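Local atomic coordinates of filamentation induced by cAMP protein Fic (PDB entry 4RGL), a protein that is of unknown function but belongs to the Fic/DOC family of largely helical proteins and carries a C-terminal domain of the helix-turn-helix clan. Residues R51-Q54 and A55-I59; L115-R118 and G119-E123; L211-E214 and T215-D219. One frame throughout, in Å; residues are numbered along the deposited sequence.

Contact 1 of 3, residues R51-Q54 and A55-I59; sequences RTIQ and ASLAI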
loop_
_atom_site.group_PDB
_atom_site.type_symbol
_atom_site.label_atom_id
_atom_site.label_comp_id
_atom_site.label_asym_id
_atom_site.label_seq_id
_atom_site.Cartn_x
_atom_site.Cartn_y
_atom_site.Cartn_z
ATOM N N ARG A 51 -1.918 -4.365 0.519
ATOM C CA ARG A 51 -0.802 -4.999 -0.201
ATOM C C ARG A 51 0.538 -4.660 0.462
ATOM O O ARG A 51 1.374 -5.548 0.644
ATOM C CB ARG A 51 -0.784 -4.569 -1.676
ATOM C CG ARG A 51 -1.907 -5.174 -2.508
ATOM C CD ARG A 51 -1.842 -4.709 -3.945
ATOM N NE ARG A 51 -0.613 -5.153 -4.603
ATOM C CZ ARG A 51 -0.160 -4.648 -5.744
ATOM N NH1 ARG A 51 -0.799 -3.644 -6.334
ATOM N NH2 ARG A 51 0.964 -5.107 -6.279
ATOM N N THR A 52 0.739 -3.369 0.834
ATOM C CA THR A 52 1.948 -2.915 1.535
ATOM C C THR A 52 2.130 -3.693 2.866
ATOM O O THR A 52 3.210 -4.231 3.128
ATOM C CB THR A 52 1.865 -1.392 1.788
ATOM O OG1 THR A 52 2.006 -0.707 0.547
ATOM C CG2 THR A 52 2.923 -0.899 2.776
ATOM N N ILE A 53 1.065 -3.769 3.673
ATOM C CA ILE A 53 1.107 -4.423 4.975
ATOM C C ILE A 53 1.375 -5.925 4.806
ATOM O O ILE A 53 2.311 -6.449 5.411
ATOM C CB ILE A 53 -0.211 -4.158 5.757
ATOM C CG1 ILE A 53 -0.338 -2.646 6.112
ATOM C CG2 ILE A 53 -0.287 -5.028 7.014
ATOM C CD1 ILE A 53 -1.712 -2.207 6.485
ATOM N N GLN A 54 0.581 -6.605 3.953
ATOM C CA GLN A 54 0.723 -8.040 3.744
ATOM C C GLN A 54 2.146 -8.384 3.281
ATOM O O GLN A 54 2.771 -9.267 3.854
ATOM C CB GLN A 54 -0.315 -8.547 2.728
ATOM C CG GLN A 54 -0.357 -10.078 2.584
ATOM C CD GLN A 54 0.787 -10.620 1.765
ATOM O OE1 GLN A 54 1.159 -10.066 0.731
ATOM N NE2 GLN A 54 1.321 -11.746 2.177
ATOM N N ALA A 55 2.666 -7.660 2.272
ATOM C CA ALA A 55 4.002 -7.934 1.734
ATOM C C ALA A 55 5.095 -7.633 2.770
ATOM O O ALA A 55 5.969 -8.471 2.989
ATOM C CB ALA A 55 4.240 -7.121 0.474
ATOM N N SER A 56 5.023 -6.453 3.441
ATOM C CA SER A 56 6.018 -6.071 4.465
ATOM C C SER A 56 6.095 -7.130 5.574
ATOM O O SER A 56 7.194 -7.519 5.976
ATOM C CB SER A 56 5.678 -4.706 5.064
ATOM O OG SER A 56 6.647 -4.292 6.013
ATOM N N LEU A 57 4.925 -7.658 6.007
ATOM C CA LEU A 57 4.870 -8.705 7.033
ATOM C C LEU A 57 5.291 -10.066 6.457
ATOM O O LEU A 57 5.928 -10.854 7.157
ATOM C CB LEU A 57 3.455 -8.802 7.643
ATOM C CG LEU A 57 3.036 -7.643 8.570
ATOM C CD1 LEU A 57 1.581 -7.719 8.896
ATOM C CD2 LEU A 57 3.832 -7.649 9.839
ATOM N N ALA A 58 4.962 -10.329 5.169
ATOM C CA ALA A 58 5.334 -11.592 4.508
ATOM C C ALA A 58 6.849 -11.739 4.428
ATOM O O ALA A 58 7.367 -12.851 4.569
ATOM C CB ALA A 58 4.729 -11.656 3.113
ATOM N N ILE A 59 7.574 -10.605 4.231
ATOM C CA ILE A 59 9.041 -10.605 4.164
ATOM C C ILE A 59 9.622 -11.087 5.498
ATOM O O ILE A 59 10.632 -11.792 5.510
ATOM C CB ILE A 59 9.584 -9.196 3.786
ATOM C CG1 ILE A 59 9.075 -8.763 2.385
ATOM C CG2 ILE A 59 11.127 -9.169 3.848
ATOM C CD1 ILE A 59 9.416 -7.280 1.996
#
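Arg51 to Gln54 and Ala55 to Ala58 are joined one turn apart within the alpha-helix 42-59, each residue bonded to the fourth one on. The sequence from Ser56 onward is consistent with the Ser/Thr-led inhibitory-helix motif known in Fic proteins, and Ser56 OG is hydrogen-bonded to Arg194 of helix 189-202, which carries the end of the family signature sequence.

The backbone supplies the polar part of the contact. Four successive i to i+4 bonds run through it: Ala55 N to Arg51 O at 3.0 Å, Ser56 N to Thr52 O at 2.9 Å, Leu57 N to Ile53 O at 2.9 Å and Ala58 N to Gln54 O at 2.8 Å. The last is the most bent, with 144° at the hydrogen.

Apolar packing follows the same spacing. Ile53 and Leu57 lie side by side and point the same way, and the branch Ile53 CG2 meets Leu57 CD1 at 3.8 Å. Together they make an aliphatic ridge that suits its neighbours, Ile73 of helix 66-74 and Val88 and Ala91 of helix 82-95. Small Ala55 lets helix 214-219 come close on another side.

Gln54 adds a mixed contact. With CG anti to the backbone N (chi1 -172°) and the chain bent at chi2 (-77°), the amide swings forward along the helix towards Ala58. NE2 of the buried Gln54 gives a hydrogen bond to Leu64 O, and it rests 3.5 Å from Ala58 CB, a methyl small enough to leave the amide room.

Contact 2 of 3, residues L115-R118 and G119-E123; sequences LLMR and GLVDE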
loop_
_atom_site.group_PDB
_atom_site.type_symbol
_atom_site.label_atom_id
_atom_site.label_comp_id
_atom_site.label_asym_id
_atom_site.label_seq_id
_atom_site.Cartn_x
_atom_site.Cartn_y
_atom_site.Cartn_z
ATOM N N LEU A 115 3.319 1.577 18.345
ATOM C CA LEU A 115 2.074 1.144 17.703
ATOM C C LEU A 115 2.254 -0.174 16.980
ATOM O O LEU A 115 1.335 -0.998 16.964
ATOM C CB LEU A 115 1.580 2.203 16.717
ATOM C CG LEU A 115 0.977 3.446 17.329
ATOM C CD1 LEU A 115 0.757 4.506 16.276
ATOM C CD2 LEU A 115 -0.322 3.129 18.030
ATOM N N LEU A 116 3.432 -0.377 16.366
ATOM C CA LEU A 116 3.720 -1.555 15.565
ATOM C C LEU A 116 3.947 -2.795 16.440
ATOM O O LEU A 116 3.582 -3.898 16.036
ATOM C CB LEU A 116 4.963 -1.296 14.687
ATOM C CG LEU A 116 5.353 -2.410 13.706
ATOM C CD1 LEU A 116 4.365 -2.490 12.543
ATOM C CD2 LEU A 116 6.744 -2.190 13.175
HETATM N N MSE A 117 4.577 -2.626 17.613
HETATM C CA MSE A 117 4.975 -3.782 18.434
HETATM C C MSE A 117 4.114 -3.930 19.717
HETATM O O MSE A 117 4.336 -4.868 20.489
HETATM C CB MSE A 117 6.466 -3.678 18.828
HETATM C CG MSE A 117 7.415 -3.575 17.627
HETATM SE SE MSE A 117 7.172 -4.997 16.319
HETATM C CE MSE A 117 7.554 -6.489 17.391
ATOM N N ARG A 118 3.134 -3.014 19.938
ATOM C CA ARG A 118 2.306 -3.037 21.150
ATOM C C ARG A 118 1.765 -4.443 21.429
ATOM O O ARG A 118 1.174 -5.070 20.543
ATOM C CB ARG A 118 1.148 -2.046 21.035
ATOM C CG ARG A 118 0.244 -2.016 22.276
ATOM C CD ARG A 118 -0.884 -1.030 22.118
ATOM N NE ARG A 118 -0.385 0.324 21.911
ATOM C CZ ARG A 118 -1.162 1.370 21.674
ATOM N NH1 ARG A 118 -2.480 1.225 21.608
ATOM N NH2 ARG A 118 -0.630 2.569 21.488
ATOM N N GLY A 119 2.036 -4.943 22.642
ATOM C CA GLY A 119 1.538 -6.233 23.111
ATOM C C GLY A 119 2.244 -7.451 22.540
ATOM O O GLY A 119 1.901 -8.582 22.890
ATOM N N LEU A 120 3.234 -7.242 21.666
ATOM C CA LEU A 120 3.930 -8.360 21.021
ATOM C C LEU A 120 5.311 -8.579 21.620
ATOM O O LEU A 120 5.825 -9.701 21.582
ATOM C CB LEU A 120 4.061 -8.112 19.503
ATOM C CG LEU A 120 2.749 -7.953 18.722
ATOM C CD1 LEU A 120 3.016 -7.442 17.309
ATOM C CD2 LEU A 120 1.967 -9.262 18.681
ATOM N N VAL A 121 5.955 -7.494 22.107
ATOM C CA VAL A 121 7.349 -7.540 22.561
ATOM C C VAL A 121 7.512 -6.742 23.875
ATOM O O VAL A 121 6.634 -5.954 24.230
ATOM C CB VAL A 121 8.292 -7.004 21.438
ATOM C CG1 VAL A 121 9.666 -6.624 21.990
ATOM C CG2 VAL A 121 8.423 -8.021 20.311
ATOM N N ASP A 122 8.621 -6.992 24.617
ATOM C CA ASP A 122 8.884 -6.313 25.884
ATOM C C ASP A 122 9.350 -4.864 25.647
ATOM O O ASP A 122 8.735 -3.933 26.173
ATOM C CB ASP A 122 9.928 -7.086 26.709
ATOM N N GLU A 123 10.414 -4.671 24.829
ATOM C CA GLU A 123 10.975 -3.334 24.588
ATOM C C GLU A 123 10.303 -2.656 23.388
ATOM O O GLU A 123 10.751 -2.816 22.250
ATOM C CB GLU A 123 12.492 -3.408 24.373
ATOM C CG GLU A 123 13.260 -3.817 25.615
ATOM C CD GLU A 123 14.761 -3.854 25.425
ATOM O OE1 GLU A 123 15.265 -4.848 24.854
ATOM O OE2 GLU A 123 15.436 -2.889 25.848
#
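A type II beta turn, Met117 to Leu120, ends helix 106-117 of the Fic/DOC region and sends the chain into the loop before strand 133-134. Its defining bond is Leu120 N to Met117 O, 2.9 Å long and fairly straight. A second, weak bond reaches the same oxygen from Val121 N at 3.5 Å, so Met117 O, left at the end of the helix, gathers the first two N-H groups after the turn's central peptide. The middle residues have the backbone angles of the type: Arg118 takes the polyproline-like angles of the second position (i+1), and Gly119 has a positive phi of 76°, which suits glycine because a beta carbon here would press on the carbonyl oxygen of Arg118.

Beneath the turn the apolar side chains close on one another. Met117, a selenomethionine in this crystal, leaves the backbone with CG anti to its carbonyl carbon and is then bent at both chi2 (-53°) and chi3 (-61°). This curl brings the terminal methyl CE to Val121 CG2, 3.4 Å away, where the two side chains cross obliquely. The same methyl comes within 4.4 Å of Leu120 CB. A flexible, unbranched chain suits the place, since it can curl round to cover the branched valine. Leu120 turns back on the helix end, its CD1 lying 3.8 Å from Leu116 O. Arg118, at the exposed corner, instead reaches back along the helix, and its NE forms a salt bridge with Glu114.

The turn is pinned to helix 82-95 by Asn90, which donates through ND2 to Arg118 O, while Leu120 packs on Glu87 and Asn90. Met117 also lies near a bound unknown ligand (UNL) and touches Arg191 of helix 189-202, with Asp187 from the preceding loop against both Met117 and Val121.

Contact 3 of 3, residues L211-E214 and T215-D219; sequences LPVE and TVIRD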
loop_
_atom_site.group_PDB
_atom_site.type_symbol
_atom_site.label_atom_id
_atom_site.label_comp_id
_atom_site.label_asym_id
_atom_site.label_seq_id
_atom_site.Cartn_x
_atom_site.Cartn_y
_atom_site.Cartn_z
ATOM N N LEU A 211 1.860 3.619 -2.418
ATOM C CA LEU A 211 2.645 2.908 -3.428
ATOM C C LEU A 211 3.098 1.532 -2.876
ATOM O O LEU A 211 3.903 1.474 -1.937
ATOM C CB LEU A 211 3.863 3.760 -3.852
ATOM C CG LEU A 211 4.755 3.173 -4.955
ATOM C CD1 LEU A 211 3.988 3.013 -6.247
ATOM C CD2 LEU A 211 5.979 4.037 -5.178
ATOM N N PRO A 212 2.528 0.409 -3.389
ATOM C CA PRO A 212 2.848 -0.904 -2.795
ATOM C C PRO A 212 4.182 -1.470 -3.319
ATOM O O PRO A 212 4.224 -2.604 -3.809
ATOM C CB PRO A 212 1.652 -1.791 -3.213
ATOM C CG PRO A 212 0.748 -0.896 -4.057
ATOM C CD PRO A 212 1.534 0.288 -4.463
ATOM N N VAL A 213 5.292 -0.715 -3.118
ATOM C CA VAL A 213 6.633 -1.131 -3.562
ATOM C C VAL A 213 7.083 -2.421 -2.812
ATOM O O VAL A 213 7.935 -3.161 -3.314
ATOM C CB VAL A 213 7.673 0.021 -3.382
ATOM C CG1 VAL A 213 7.800 0.430 -1.920
ATOM C CG2 VAL A 213 9.034 -0.365 -3.962
ATOM N N GLU A 214 6.455 -2.709 -1.651
ATOM C CA GLU A 214 6.811 -3.854 -0.819
ATOM C C GLU A 214 6.509 -5.188 -1.539
ATOM O O GLU A 214 7.202 -6.178 -1.300
ATOM C CB GLU A 214 6.077 -3.796 0.525
ATOM C CG GLU A 214 6.452 -2.585 1.385
ATOM C CD GLU A 214 5.834 -1.261 0.964
ATOM O OE1 GLU A 214 4.865 -1.281 0.172
ATOM O OE2 GLU A 214 6.259 -0.213 1.503
ATOM N N THR A 215 5.510 -5.194 -2.467
ATOM C CA THR A 215 5.189 -6.392 -3.269
ATOM C C THR A 215 6.365 -6.739 -4.203
ATOM O O THR A 215 6.606 -7.913 -4.475
ATOM C CB THR A 215 3.894 -6.181 -4.073
ATOM O OG1 THR A 215 4.084 -5.109 -5.002
ATOM C CG2 THR A 215 2.701 -5.900 -3.188
ATOM N N VAL A 216 7.104 -5.708 -4.683
ATOM C CA VAL A 216 8.280 -5.909 -5.542
ATOM C C VAL A 216 9.451 -6.439 -4.692
ATOM O O VAL A 216 10.116 -7.402 -5.088
ATOM C CB VAL A 216 8.672 -4.600 -6.293
ATOM C CG1 VAL A 216 9.904 -4.814 -7.166
ATOM C CG2 VAL A 216 7.506 -4.077 -7.126
ATOM N N ILE A 217 9.663 -5.837 -3.502
ATOM C CA ILE A 217 10.736 -6.238 -2.583
ATOM C C ILE A 217 10.510 -7.681 -2.100
ATOM O O ILE A 217 11.472 -8.423 -1.923
ATOM C CB ILE A 217 10.820 -5.250 -1.389
ATOM C CG1 ILE A 217 10.968 -3.796 -1.890
ATOM C CG2 ILE A 217 11.960 -5.633 -0.430
ATOM C CD1 ILE A 217 10.700 -2.722 -0.807
ATOM N N ARG A 218 9.228 -8.080 -1.911
ATOM C CA ARG A 218 8.872 -9.444 -1.484
ATOM C C ARG A 218 9.182 -10.466 -2.594
ATOM O O ARG A 218 9.662 -11.565 -2.306
ATOM C CB ARG A 218 7.386 -9.511 -1.102
ATOM C CG ARG A 218 6.920 -10.893 -0.638
ATOM C CD ARG A 218 5.411 -10.997 -0.696
ATOM N NE ARG A 218 4.917 -10.839 -2.067
ATOM C CZ ARG A 218 3.676 -10.475 -2.371
ATOM N NH1 ARG A 218 2.811 -10.177 -1.410
ATOM N NH2 ARG A 218 3.308 -10.350 -3.639
ATOM N N ASP A 219 8.904 -10.106 -3.854
ATOM C CA ASP A 219 9.132 -11.000 -4.977
ATOM C C ASP A 219 10.630 -11.046 -5.352
ATOM O O ASP A 219 11.109 -12.068 -5.851
ATOM C CB ASP A 219 8.282 -10.573 -6.184
ATOM C CG ASP A 219 6.774 -10.657 -5.934
ATOM O OD1 ASP A 219 6.367 -11.301 -4.925
ATOM O OD2 ASP A 219 6.004 -10.101 -6.750
#
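Pro212 is the centre of an inverse gamma turn, closed by a weak bond from Val213 N to Leu211 O, and its own carbonyl then receives the start of helix 214-219. Thr215 N bonds to Pro212 O at 3.2 Å from above the carbonyl plane. Helical bonding follows with Ile217 N to Val213 O at 3.2 Å and Arg218 N to Glu214 O at 2.8 Å.

The hydroxyl of Thr215 supplements the backbone: OG1 donates to Pro212 O at 2.8 Å, nearly along the C=O axis. With chi1 at 63°, OG1 sits between the backbone N and the carbonyl carbon and so faces back towards the incoming loop. Two donors from one residue therefore grip Pro212 O. Val213 CG2 and Ile217 CD1 meet loosely at 4.3 Å, one turn apart. Arg218 NE, with the acceptor in its guanidinium plane, forms a salt bridge to Asp219 OD1 at 3.2 Å.

The carboxylate of buried Glu214 is hydrogen-bonded through OE1 to Thr52 OG1 of helix 42-59. Val213, Val216 and Ile217 turn instead to Leu248, Ala247 and Met244 of helix 238-257, so the short helix packs between these two.

The three contacts come in series along the chain, each a local one. Contacts 1 and 3 are neighbours, with centres 8 Å apart: helix 42-59 lies directly against helix 214-219 and the loop leading into it, both in the buried middle of the helical domain. Contact 2 lies farther out, its centre 18 Å from that of contact 1 and 24 Å from that of contact 3, and it touches neither. It is nonetheless tied to contact 1 through shared supports, since both pack on helices 82-95 and 189-202. Contacts 1 and 2 thus converge on the helix carrying the end of the Fic signature, and contact 3 joins them through helix 42-59.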